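Succinate-semialdehyde dehydrogenase (Synechococcus sp., PDB 4ITA) probably catalyses the NADP+-dependent oxidation of succinic semialdehyde to succinate, and is seen here with the reduced cofactor NADPH. Local coordinates at residues 34-38 with 122-126; 196-201 with 219-225; 315-319 with 360-366; 325-331 with 346-352. All coordinates share one frame. Residues are numbered along the deposited sequence.

Contact 1: 34-38 with 122-126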
# COMPACT_ATOMS: atom_id res chain seq x y z
N ALA A 34 -6.89 -0.12 23.42
CA ALA A 34 -6.13 -0.80 22.37
C ALA A 34 -4.67 -0.38 22.37
O ALA A 34 -3.77 -1.21 22.20
CB ALA A 34 -6.75 -0.52 21.02
N GLN A 35 -4.42 0.90 22.57
CA GLN A 35 -3.05 1.40 22.61
C GLN A 35 -2.28 0.81 23.78
O GLN A 35 -1.13 0.36 23.63
CB GLN A 35 -3.03 2.92 22.65
CG GLN A 35 -1.63 3.49 22.68
CD GLN A 35 -0.84 3.10 21.44
OE1 GLN A 35 -1.41 2.88 20.37
NE2 GLN A 35 0.48 3.01 21.58
N GLU A 36 -2.90 0.79 24.96
CA GLU A 36 -2.27 0.19 26.12
C GLU A 36 -2.03 -1.30 25.89
O GLU A 36 -0.97 -1.84 26.21
CB GLU A 36 -3.15 0.40 27.34
CG GLU A 36 -2.58 -0.12 28.63
CD GLU A 36 -3.40 0.35 29.82
OE1 GLU A 36 -4.21 -0.45 30.33
OE2 GLU A 36 -3.24 1.53 30.21
N ALA A 37 -3.03 -1.98 25.32
CA ALA A 37 -2.88 -3.40 25.05
C ALA A 37 -1.76 -3.67 24.06
O ALA A 37 -1.00 -4.62 24.24
CB ALA A 37 -4.19 -3.99 24.54
N PHE A 38 -1.65 -2.84 23.02
CA PHE A 38 -0.59 -2.99 22.03
C PHE A 38 0.80 -2.91 22.65
O PHE A 38 1.71 -3.65 22.27
CB PHE A 38 -0.72 -1.94 20.92
CG PHE A 38 0.45 -1.93 19.96
CD1 PHE A 38 0.70 -3.03 19.15
CD2 PHE A 38 1.29 -0.83 19.88
CE1 PHE A 38 1.78 -3.05 18.28
CE2 PHE A 38 2.37 -0.83 19.00
CZ PHE A 38 2.62 -1.94 18.20
N PRO A 122 5.22 -4.97 14.27
CA PRO A 122 3.84 -4.50 14.12
C PRO A 122 3.75 -2.97 14.12
O PRO A 122 4.58 -2.28 14.72
CB PRO A 122 3.14 -5.09 15.34
CG PRO A 122 4.23 -5.21 16.36
CD PRO A 122 5.43 -5.65 15.56
N LEU A 123 2.74 -2.45 13.44
CA LEU A 123 2.50 -1.01 13.40
C LEU A 123 1.77 -0.48 14.63
O LEU A 123 2.06 0.63 15.08
CB LEU A 123 1.71 -0.64 12.14
CG LEU A 123 2.41 -0.84 10.80
CD1 LEU A 123 1.44 -0.50 9.69
CD2 LEU A 123 3.67 -0.01 10.71
N GLY A 124 0.82 -1.24 15.16
CA GLY A 124 -0.02 -0.77 16.24
C GLY A 124 -1.47 -1.12 15.99
O GLY A 124 -1.78 -2.24 15.57
N ILE A 125 -2.36 -0.17 16.24
CA ILE A 125 -3.79 -0.41 16.03
C ILE A 125 -4.15 -0.37 14.54
O ILE A 125 -3.91 0.62 13.85
CB ILE A 125 -4.66 0.64 16.75
CG1 ILE A 125 -4.35 0.71 18.25
CG2 ILE A 125 -6.13 0.35 16.52
CD1 ILE A 125 -5.04 1.89 18.94
N LEU A 126 -4.75 -1.45 14.08
CA LEU A 126 -5.32 -1.56 12.73
C LEU A 126 -6.84 -1.47 12.81
O LEU A 126 -7.47 -2.19 13.59
CB LEU A 126 -4.93 -2.90 12.10
CG LEU A 126 -5.59 -3.34 10.78
CD1 LEU A 126 -5.21 -2.41 9.63
CD2 LEU A 126 -5.19 -4.77 10.45

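Contact 2: 196-201 with 219-225. With EDO (1,2-ethanediol), chain P.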
# COMPACT_ATOMS: atom_id res chain seq x y z
N ILE A 196 -10.31 6.60 11.96
CA ILE A 196 -9.21 6.85 11.02
C ILE A 196 -8.36 8.06 11.43
O ILE A 196 -7.13 8.05 11.26
CB ILE A 196 -9.74 7.06 9.59
CG1 ILE A 196 -10.44 5.81 9.08
CG2 ILE A 196 -8.61 7.49 8.64
CD1 ILE A 196 -11.24 6.03 7.81
N LYS A 197 -9.01 9.08 11.97
CA LYS A 197 -8.31 10.31 12.35
C LYS A 197 -7.63 10.23 13.70
O LYS A 197 -6.87 11.14 14.07
CB LYS A 197 -9.27 11.51 12.33
CG LYS A 197 -9.60 11.98 10.93
CD LYS A 197 -10.50 13.20 10.94
CE LYS A 197 -10.57 13.83 9.56
NZ LYS A 197 -11.52 14.98 9.53
N ASP A 198 -7.88 9.17 14.46
CA ASP A 198 -7.27 9.06 15.79
C ASP A 198 -5.78 8.77 15.63
O ASP A 198 -5.40 7.89 14.88
CB ASP A 198 -7.94 7.96 16.60
CG ASP A 198 -7.47 7.95 18.04
OD1 ASP A 198 -6.39 7.39 18.31
OD2 ASP A 198 -8.18 8.52 18.89
N PRO A 199 -4.94 9.53 16.35
CA PRO A 199 -3.49 9.36 16.15
C PRO A 199 -2.96 7.98 16.52
O PRO A 199 -1.90 7.59 16.03
CB PRO A 199 -2.88 10.43 17.07
CG PRO A 199 -3.97 10.81 18.02
CD PRO A 199 -5.25 10.63 17.27
N ARG A 200 -3.68 7.24 17.35
CA ARG A 200 -3.24 5.90 17.75
C ARG A 200 -3.51 4.84 16.68
O ARG A 200 -2.91 3.77 16.68
CB ARG A 200 -3.89 5.51 19.08
CG ARG A 200 -3.50 6.44 20.23
CD ARG A 200 -4.46 6.35 21.40
NE ARG A 200 -5.75 6.96 21.07
CZ ARG A 200 -6.62 7.38 21.98
NH1 ARG A 200 -6.34 7.28 23.27
NH2 ARG A 200 -7.77 7.92 21.60
N VAL A 201 -4.44 5.14 15.78
CA VAL A 201 -4.77 4.21 14.71
C VAL A 201 -3.76 4.38 13.58
O VAL A 201 -3.57 5.49 13.08
CB VAL A 201 -6.22 4.42 14.24
CG1 VAL A 201 -6.53 3.58 13.01
CG2 VAL A 201 -7.19 4.10 15.37
N LEU A 219 -9.80 9.33 3.40
CA LEU A 219 -9.56 9.80 4.77
C LEU A 219 -8.20 9.34 5.30
O LEU A 219 -7.46 10.13 5.89
CB LEU A 219 -10.67 9.34 5.72
CG LEU A 219 -12.05 10.01 5.56
CD1 LEU A 219 -13.09 9.25 6.37
CD2 LEU A 219 -12.01 11.48 5.96
N ALA A 220 -7.87 8.07 5.08
CA ALA A 220 -6.59 7.53 5.52
C ALA A 220 -5.43 8.22 4.80
O ALA A 220 -4.39 8.50 5.41
CB ALA A 220 -6.54 6.03 5.31
N GLY A 221 -5.61 8.50 3.52
CA GLY A 221 -4.59 9.19 2.75
C GLY A 221 -4.28 10.56 3.31
O GLY A 221 -3.11 10.93 3.44
N GLN A 222 -5.32 11.30 3.69
CA GLN A 222 -5.13 12.60 4.32
C GLN A 222 -4.31 12.50 5.60
O GLN A 222 -3.55 13.41 5.94
CB GLN A 222 -6.48 13.25 4.61
CG GLN A 222 -6.39 14.60 5.29
CD GLN A 222 -5.72 15.66 4.43
OE1 GLN A 222 -5.86 15.66 3.21
NE2 GLN A 222 -4.98 16.57 5.07
N GLU A 223 -4.46 11.37 6.31
CA GLU A 223 -3.76 11.15 7.57
C GLU A 223 -2.43 10.41 7.42
O GLU A 223 -1.81 10.05 8.42
CB GLU A 223 -4.66 10.38 8.55
CG GLU A 223 -6.01 11.03 8.80
CD GLU A 223 -5.89 12.43 9.36
OE1 GLU A 223 -5.06 12.62 10.28
OE2 GLU A 223 -6.60 13.33 8.89
N ILE A 224 -1.99 10.21 6.17
CA ILE A 224 -0.73 9.51 5.88
C ILE A 224 -0.72 8.10 6.48
O ILE A 224 0.23 7.69 7.14
CB ILE A 224 0.53 10.29 6.39
CG1 ILE A 224 0.40 11.79 6.09
CG2 ILE A 224 1.82 9.74 5.78
CD1 ILE A 224 0.22 12.11 4.63
N LYS A 225 -1.80 7.36 6.26
CA LYS A 225 -1.89 6.01 6.80
C LYS A 225 -2.12 5.00 5.70
O LYS A 225 -2.93 5.23 4.80
CB LYS A 225 -2.99 5.93 7.86
CG LYS A 225 -2.70 6.82 9.07
CD LYS A 225 -3.84 6.87 10.07
CE LYS A 225 -3.50 7.89 11.14
NZ LYS A 225 -4.51 7.93 12.24
C1 EDO P . -3.75 20.12 4.69
O1 EDO P . -3.13 18.87 4.36
C2 EDO P . -2.74 21.24 4.51
O2 EDO P . -1.69 21.09 5.47
O HOH W 1 -4.37 10.72 12.89

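Contact 3: 315-319 with 360-366. With NDP (NADPH dihydro-nicotinamide-adenine-dinucleotide phosphate), chain C; EDO (1,2-ethanediol), chain I; EDO (1,2-ethanediol), chain O.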
# COMPACT_ATOMS: atom_id res chain seq x y z
N ILE A 315 -31.01 -5.11 -6.97
CA ILE A 315 -30.96 -6.08 -8.06
C ILE A 315 -32.25 -6.07 -8.88
O ILE A 315 -32.22 -6.22 -10.11
CB ILE A 315 -30.61 -7.52 -7.58
CG1 ILE A 315 -30.37 -8.45 -8.79
CG2 ILE A 315 -31.71 -8.10 -6.69
CD1 ILE A 315 -29.11 -8.14 -9.60
N SER A 316 -33.39 -5.86 -8.22
CA SER A 316 -34.66 -5.83 -8.92
C SER A 316 -34.67 -4.69 -9.94
O SER A 316 -35.11 -4.87 -11.08
CB SER A 316 -35.83 -5.68 -7.94
OG SER A 316 -35.93 -6.80 -7.08
N ARG A 317 -34.16 -3.54 -9.52
CA ARG A 317 -34.08 -2.38 -10.40
C ARG A 317 -33.08 -2.61 -11.53
O ARG A 317 -33.37 -2.31 -12.70
CB ARG A 317 -33.70 -1.11 -9.61
CG ARG A 317 -33.64 0.13 -10.50
CD ARG A 317 -32.96 1.31 -9.80
NE ARG A 317 -31.67 0.96 -9.20
CZ ARG A 317 -30.55 0.74 -9.89
NH1 ARG A 317 -30.55 0.82 -11.21
NH2 ARG A 317 -29.44 0.41 -9.25
N GLN A 318 -31.89 -3.13 -11.21
CA GLN A 318 -30.88 -3.39 -12.23
C GLN A 318 -31.42 -4.30 -13.32
O GLN A 318 -31.26 -4.03 -14.52
CB GLN A 318 -29.63 -4.03 -11.62
CG GLN A 318 -28.79 -3.12 -10.75
CD GLN A 318 -27.68 -3.89 -10.07
OE1 GLN A 318 -27.93 -4.81 -9.30
NE2 GLN A 318 -26.43 -3.52 -10.36
N VAL A 319 -32.08 -5.38 -12.91
CA VAL A 319 -32.65 -6.31 -13.87
C VAL A 319 -33.79 -5.66 -14.66
O VAL A 319 -33.82 -5.76 -15.89
CB VAL A 319 -33.13 -7.60 -13.18
CG1 VAL A 319 -33.88 -8.49 -14.16
CG2 VAL A 319 -31.93 -8.34 -12.60
N GLU A 360 -21.79 -2.97 -14.11
CA GLU A 360 -22.14 -3.01 -12.69
C GLU A 360 -21.96 -4.39 -12.08
O GLU A 360 -21.94 -5.40 -12.79
CB GLU A 360 -23.59 -2.57 -12.47
CG GLU A 360 -23.86 -1.15 -12.92
CD GLU A 360 -25.24 -0.67 -12.53
OE1 GLU A 360 -26.16 -1.51 -12.41
OE2 GLU A 360 -25.40 0.55 -12.32
N GLU A 361 -21.82 -4.42 -10.76
CA GLU A 361 -21.76 -5.67 -10.03
C GLU A 361 -23.16 -6.16 -9.71
O GLU A 361 -23.98 -5.41 -9.16
CB GLU A 361 -20.96 -5.52 -8.73
CG GLU A 361 -20.91 -6.81 -7.92
CD GLU A 361 -20.01 -6.73 -6.71
OE1 GLU A 361 -20.03 -5.69 -6.02
OE2 GLU A 361 -19.30 -7.72 -6.43
N LEU A 362 -23.44 -7.41 -10.06
CA LEU A 362 -24.72 -8.02 -9.73
C LEU A 362 -24.54 -8.92 -8.51
O LEU A 362 -24.04 -10.04 -8.61
CB LEU A 362 -25.27 -8.81 -10.93
CG LEU A 362 -25.53 -8.01 -12.21
CD1 LEU A 362 -26.24 -8.88 -13.23
CD2 LEU A 362 -26.31 -6.73 -11.93
N PHE A 363 -24.95 -8.39 -7.36
CA PHE A 363 -24.66 -9.01 -6.07
C PHE A 363 -25.88 -9.82 -5.64
O PHE A 363 -26.55 -9.50 -4.66
CB PHE A 363 -24.33 -7.92 -5.05
CG PHE A 363 -23.34 -8.34 -4.00
CD1 PHE A 363 -22.08 -8.81 -4.36
CD2 PHE A 363 -23.65 -8.24 -2.66
CE1 PHE A 363 -21.17 -9.19 -3.39
CE2 PHE A 363 -22.74 -8.62 -1.68
CZ PHE A 363 -21.50 -9.08 -2.05
N ALA A 364 -26.16 -10.87 -6.41
CA ALA A 364 -27.39 -11.64 -6.34
C ALA A 364 -27.20 -12.75 -7.37
O ALA A 364 -26.29 -12.67 -8.19
CB ALA A 364 -28.58 -10.75 -6.71
N PRO A 365 -28.06 -13.79 -7.36
CA PRO A 365 -27.77 -14.92 -8.26
C PRO A 365 -28.26 -14.69 -9.68
O PRO A 365 -29.13 -15.42 -10.18
CB PRO A 365 -28.54 -16.08 -7.60
CG PRO A 365 -29.72 -15.40 -6.95
CD PRO A 365 -29.19 -14.07 -6.46
N VAL A 366 -27.69 -13.68 -10.33
CA VAL A 366 -28.13 -13.23 -11.65
C VAL A 366 -26.95 -13.28 -12.61
O VAL A 366 -25.99 -12.51 -12.46
CB VAL A 366 -28.70 -11.79 -11.58
CG1 VAL A 366 -29.16 -11.31 -12.96
CG2 VAL A 366 -29.83 -11.71 -10.57
PA NDP C . -20.81 -1.69 1.82
O1A NDP C . -19.59 -1.04 1.23
O2A NDP C . -22.13 -0.97 1.79
O5B NDP C . -20.50 -2.03 3.35
C5B NDP C . -19.30 -2.70 3.76
C4B NDP C . -18.79 -2.14 5.09
O4B NDP C . -18.41 -0.77 4.90
C3B NDP C . -19.85 -2.12 6.18
O3B NDP C . -19.20 -2.28 7.45
C2B NDP C . -20.41 -0.71 6.08
O2B NDP C . -20.99 -0.24 7.29
C1B NDP C . -19.13 0.05 5.82
N9A NDP C . -19.30 1.35 5.16
C8A NDP C . -20.17 1.69 4.19
N7A NDP C . -19.98 2.98 3.82
C5A NDP C . -18.95 3.46 4.55
C6A NDP C . -18.23 4.73 4.67
N6A NDP C . -18.57 5.78 3.90
N1A NDP C . -17.23 4.79 5.57
C2A NDP C . -16.87 3.75 6.34
N3A NDP C . -17.49 2.56 6.28
C4A NDP C . -18.51 2.38 5.42
O3 NDP C . -20.86 -3.14 1.09
PN NDP C . -22.08 -4.12 0.64
O1N NDP C . -23.23 -3.34 0.03
O2N NDP C . -22.32 -5.08 1.76
O5D NDP C . -21.37 -4.92 -0.57
C5D NDP C . -20.28 -5.79 -0.31
C4D NDP C . -19.15 -5.50 -1.27
O4D NDP C . -17.93 -6.07 -0.77
C3D NDP C . -19.36 -6.10 -2.64
O3D NDP C . -18.98 -5.17 -3.66
C2D NDP C . -18.45 -7.31 -2.59
O2D NDP C . -18.10 -7.74 -3.90
C1D NDP C . -17.26 -6.77 -1.83
N1N NDP C . -16.45 -7.88 -1.31
C2N NDP C . -15.11 -7.86 -1.46
C3N NDP C . -14.39 -9.06 -1.42
C7N NDP C . -12.90 -9.08 -1.55
O7N NDP C . -12.26 -9.77 -0.76
N7N NDP C . -12.31 -8.38 -2.51
C4N NDP C . -15.10 -10.38 -1.24
C5N NDP C . -16.40 -10.16 -0.61
C6N NDP C . -17.02 -8.92 -0.67
P2B NDP C . -22.59 -0.21 7.49
O1X NDP C . -22.71 0.37 8.87
O2X NDP C . -23.15 0.69 6.42
O3X NDP C . -23.10 -1.62 7.41
C1 EDO I . -26.35 -4.19 -5.94
O1 EDO I . -25.00 -4.38 -6.42
C2 EDO I . -27.13 -5.50 -6.10
O2 EDO I . -26.70 -6.15 -7.30
C1 EDO O . -22.41 -4.86 -3.72
O1 EDO O . -22.24 -4.47 -5.10
C2 EDO O . -23.72 -4.33 -3.15
O2 EDO O . -23.51 -3.00 -2.66
O HOH W 2 -28.51 -0.55 -13.21
O HOH W 3 -27.24 1.43 -10.69

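Contact 4: 325-331 with 346-352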
# COMPACT_ATOMS: atom_id res chain seq x y z
N ALA A 325 -34.39 -2.04 -21.46
CA ALA A 325 -33.46 -1.65 -22.51
C ALA A 325 -33.40 -2.65 -23.67
O ALA A 325 -32.93 -2.32 -24.76
CB ALA A 325 -32.07 -1.43 -21.94
N GLY A 326 -33.86 -3.88 -23.42
CA GLY A 326 -33.89 -4.89 -24.46
C GLY A 326 -33.31 -6.24 -24.09
O GLY A 326 -33.40 -7.18 -24.87
N ALA A 327 -32.71 -6.36 -22.91
CA ALA A 327 -32.17 -7.64 -22.46
C ALA A 327 -33.29 -8.66 -22.33
O ALA A 327 -34.43 -8.30 -22.02
CB ALA A 327 -31.44 -7.49 -21.14
N LYS A 328 -32.96 -9.93 -22.55
CA LYS A 328 -33.94 -11.00 -22.44
C LYS A 328 -33.75 -11.80 -21.16
O LYS A 328 -32.62 -12.05 -20.75
CB LYS A 328 -33.84 -11.92 -23.65
CG LYS A 328 -34.06 -11.20 -24.97
CD LYS A 328 -35.36 -10.42 -24.97
CE LYS A 328 -35.50 -9.62 -26.25
NZ LYS A 328 -35.03 -10.41 -27.42
N ILE A 329 -34.86 -12.17 -20.54
CA ILE A 329 -34.84 -13.02 -19.36
C ILE A 329 -35.03 -14.47 -19.79
O ILE A 329 -36.08 -14.83 -20.34
CB ILE A 329 -35.98 -12.67 -18.38
CG1 ILE A 329 -35.87 -11.23 -17.90
CG2 ILE A 329 -35.97 -13.63 -17.19
CD1 ILE A 329 -37.05 -10.77 -17.06
N LEU A 330 -34.03 -15.30 -19.55
CA LEU A 330 -34.14 -16.72 -19.85
C LEU A 330 -34.77 -17.45 -18.67
O LEU A 330 -35.45 -18.47 -18.84
CB LEU A 330 -32.75 -17.28 -20.17
CG LEU A 330 -32.62 -18.71 -20.69
CD1 LEU A 330 -33.35 -18.88 -22.02
CD2 LEU A 330 -31.16 -19.08 -20.85
N LEU A 331 -34.56 -16.91 -17.47
CA LEU A 331 -35.02 -17.53 -16.24
C LEU A 331 -35.08 -16.47 -15.14
O LEU A 331 -34.19 -15.63 -15.06
CB LEU A 331 -34.05 -18.62 -15.83
CG LEU A 331 -34.45 -19.41 -14.58
CD1 LEU A 331 -35.55 -20.41 -14.93
CD2 LEU A 331 -33.28 -20.12 -13.98
N THR A 346 -31.38 -16.20 -11.84
CA THR A 346 -31.81 -15.47 -13.02
C THR A 346 -30.71 -15.50 -14.07
O THR A 346 -29.53 -15.45 -13.74
CB THR A 346 -32.13 -14.00 -12.66
OG1 THR A 346 -33.22 -13.96 -11.73
CG2 THR A 346 -32.48 -13.17 -13.88
N ILE A 347 -31.11 -15.61 -15.34
CA ILE A 347 -30.16 -15.55 -16.44
C ILE A 347 -30.63 -14.51 -17.44
O ILE A 347 -31.78 -14.56 -17.89
CB ILE A 347 -30.00 -16.91 -17.14
CG1 ILE A 347 -29.49 -17.97 -16.16
CG2 ILE A 347 -29.09 -16.79 -18.37
CD1 ILE A 347 -29.54 -19.40 -16.70
N LEU A 348 -29.75 -13.56 -17.76
CA LEU A 348 -30.01 -12.52 -18.75
C LEU A 348 -29.13 -12.74 -19.97
O LEU A 348 -27.93 -13.02 -19.86
CB LEU A 348 -29.73 -11.13 -18.18
CG LEU A 348 -30.47 -10.72 -16.90
CD1 LEU A 348 -30.00 -9.35 -16.43
CD2 LEU A 348 -31.98 -10.74 -17.09
N THR A 349 -29.74 -12.60 -21.15
CA THR A 349 -29.04 -12.75 -22.41
C THR A 349 -29.34 -11.56 -23.31
O THR A 349 -30.24 -10.76 -23.02
CB THR A 349 -29.49 -14.03 -23.14
OG1 THR A 349 -30.87 -13.90 -23.51
CG2 THR A 349 -29.32 -15.26 -22.25
N GLU A 350 -28.60 -11.46 -24.40
CA GLU A 350 -28.84 -10.44 -25.43
C GLU A 350 -28.91 -9.04 -24.84
O GLU A 350 -29.76 -8.22 -25.20
CB GLU A 350 -30.14 -10.73 -26.19
CG GLU A 350 -30.20 -12.10 -26.83
CD GLU A 350 -31.54 -12.38 -27.48
OE1 GLU A 350 -32.24 -11.41 -27.85
OE2 GLU A 350 -31.90 -13.57 -27.62
N ILE A 351 -28.00 -8.75 -23.91
CA ILE A 351 -27.97 -7.44 -23.28
C ILE A 351 -27.44 -6.42 -24.28
O ILE A 351 -26.37 -6.60 -24.84
CB ILE A 351 -27.10 -7.46 -22.00
CG1 ILE A 351 -27.63 -8.53 -21.04
CG2 ILE A 351 -27.08 -6.08 -21.35
CD1 ILE A 351 -26.63 -8.95 -19.98
N PRO A 352 -28.21 -5.34 -24.51
CA PRO A 352 -27.81 -4.32 -25.49
C PRO A 352 -26.48 -3.66 -25.16
O PRO A 352 -26.19 -3.41 -23.99
CB PRO A 352 -28.94 -3.29 -25.39
CG PRO A 352 -30.11 -4.05 -24.87
CD PRO A 352 -29.53 -5.06 -23.93
O HOH W 4 -31.29 -7.23 -27.32

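Contact 1: 34-38 with 122-126
Helix 24-41 packs across 122-126, the irregular part of strand 115-129 just before it resumes at Ile125, in the Rossmann-type cofactor-binding sheet expected of an aldehyde dehydrogenase. The two backbones come together at two points one helical turn apart: CA of Ala34 is 6.8 Å from CA of Ile125, and CA of Phe38 is 6.2 Å from CA of Gly124. The contact illustrates how a helix can dock on a sheet largely through apolar side chains and bare backbone, with no hydrogen bond across the segments. Residues i and i+4 of the helix, Ala34 and Phe38, both point their CA-to-CB bonds at the strand segment and also rest on Val152 of the adjacent strand 152-156. Ile125 extends its t chi2 arm under the helix, so that its CD1 lies 3.6 Å from CB of Ala34. Phe38 reaches further along, its CE1 3.8 Å from CG of Pro122 near the ring plane. Gly124 adopts phi 136° and psi -136°, angles at which a CB would collide with the preceding carbonyl, which accounts for glycine here. Its CA makes a CH-pi contact, 3.4 Å from the centroid of the Phe38 ring and 10° off the ring normal.

Contact 2: 196-201 with 219-225
Lys225 supplies the central polar group of this contact, its extended side chain carrying NZ into the turn that follows helix 192-197. There NZ donates to the backbone O of Val201 at 2.7 Å and to O of Ile196 at 2.8 Å. A water that accepts from NZ of Lys225 at 2.9 Å donates in turn to O of Lys197 at 2.8 Å. The receiving loop is itself braced: a type I turn runs from Asp198 to Val201, and OD1 of Asp198 accepts from N of Arg200 at 2.9 Å in an Asx turn, while NH2 of Arg200 makes a 2.8 Å salt bridge to OD2 of Asp198 and a second one to Asp28. On the other side, a Schellman motif with Ile224 as C-prime ends helix 210-222 and turns the chain so that Lys225 faces the loop. Glu223 packs its CG 4.0 Å from O of Ile196, and its carboxylate forms a salt bridge with Arg432 of the second subunit. Farther out, CG2 of Ile196 sits 4.2 Å from CB of Ala220, and its CD1 lies 4.0 Å from CB of Leu219. A lysine thus joins two helix ends of the Rossmann-type domain through main-chain carbonyls, a charge held without a carboxylate partner across these segments.

Contact 3: 315-319 with 360-366
Gln318 shows how one rotamer can serve two partners. With chi1 m and chi2 t its side chain leaves helix 309-325 nearly straight, and NE2 donates to OE1 of Glu360 at 2.9 Å and, weakly, to O of Glu361 at 3.3 Å. Glu360, also m then t, meets it halfway; two waters link its carboxylate to Arg317, and Lys356 forms a salt bridge with it. Ile315, t and p, places CG1 3.6 Å from CB of Ala364 and 3.8 Å from CG2 of Val366, while its CD1 is 3.9 Å from CD2 of Leu362. Glu361 instead turns its CA-to-CB bond away from the helix, and its extended t,t chain reaches the cofactor: OE1 accepts from O3D of NADPH at 2.6 Å and OE2 from O2D at 2.8 Å. Phe363 lies between chi1 wells at -148°, with a ring face against the same ribose. One side of 360-366 therefore anchors on a helix while the other grips the nicotinamide ribose, as the Glu-X-Phe loop does in aldehyde dehydrogenases.

Contact 4: 325-331 with 346-352
Two antiparallel strands pair here at the edge of the seven-stranded mixed sheet, 328-331 being an outermost strand within the chain and 346-349 its inner neighbour, and a classic irregularity, a beta bulge, interrupts them. Lys328 and Thr349 form a hydrogen-bonded pair, N of Lys328 to O of Thr349 at 2.9 Å and N of Thr349 to O of Lys328 at 3.0 Å; Ile329 and Leu348 follow as a non-hydrogen-bonded pair. The register then slips by one, so that O of Ile347 accepts from N of Leu330 at 2.9 Å while N of Ile347 donates to O of Leu331 at 3.1 Å. The extra residue lets Leu330 pack its CD2 4.0 Å from CG2 of Ile347, and Leu330, Leu331 and Ile347 all touch helix 274-289. At the other end a Schellman motif at Gly326 turns helix 309-325 into the strand, and CB of Ala327 lies 4.0 Å from CG1 of Ile351. From within the pairing, NZ of Lys328 reaches OE1 of Glu350, just past strand 346-349, in a 3.0 Å salt bridge.

The four contacts fall into two neighbouring pairs. Contacts 1 and 2, with centres about 14 Å apart, share the sheet containing strands 115-129 and 201-207, and touch where CB of Ile125 meets O of Arg200 at 3.6 Å. Contacts 3 and 4, whose centres are about 12 Å apart, share helix 309-325 and the seven-stranded sheet; N of Thr346 lies 2.9 Å from O of Pro365, a probable hydrogen bond. Contact 4 falls between the segments of contact 3 in sequence, whereas contacts 1, 2 and 3 follow in series. The first pair belongs to the Rossmann-type cofactor-binding part, the second probably to the catalytic domain, as in other aldehyde dehydrogenases, so that NADPH lies between the two.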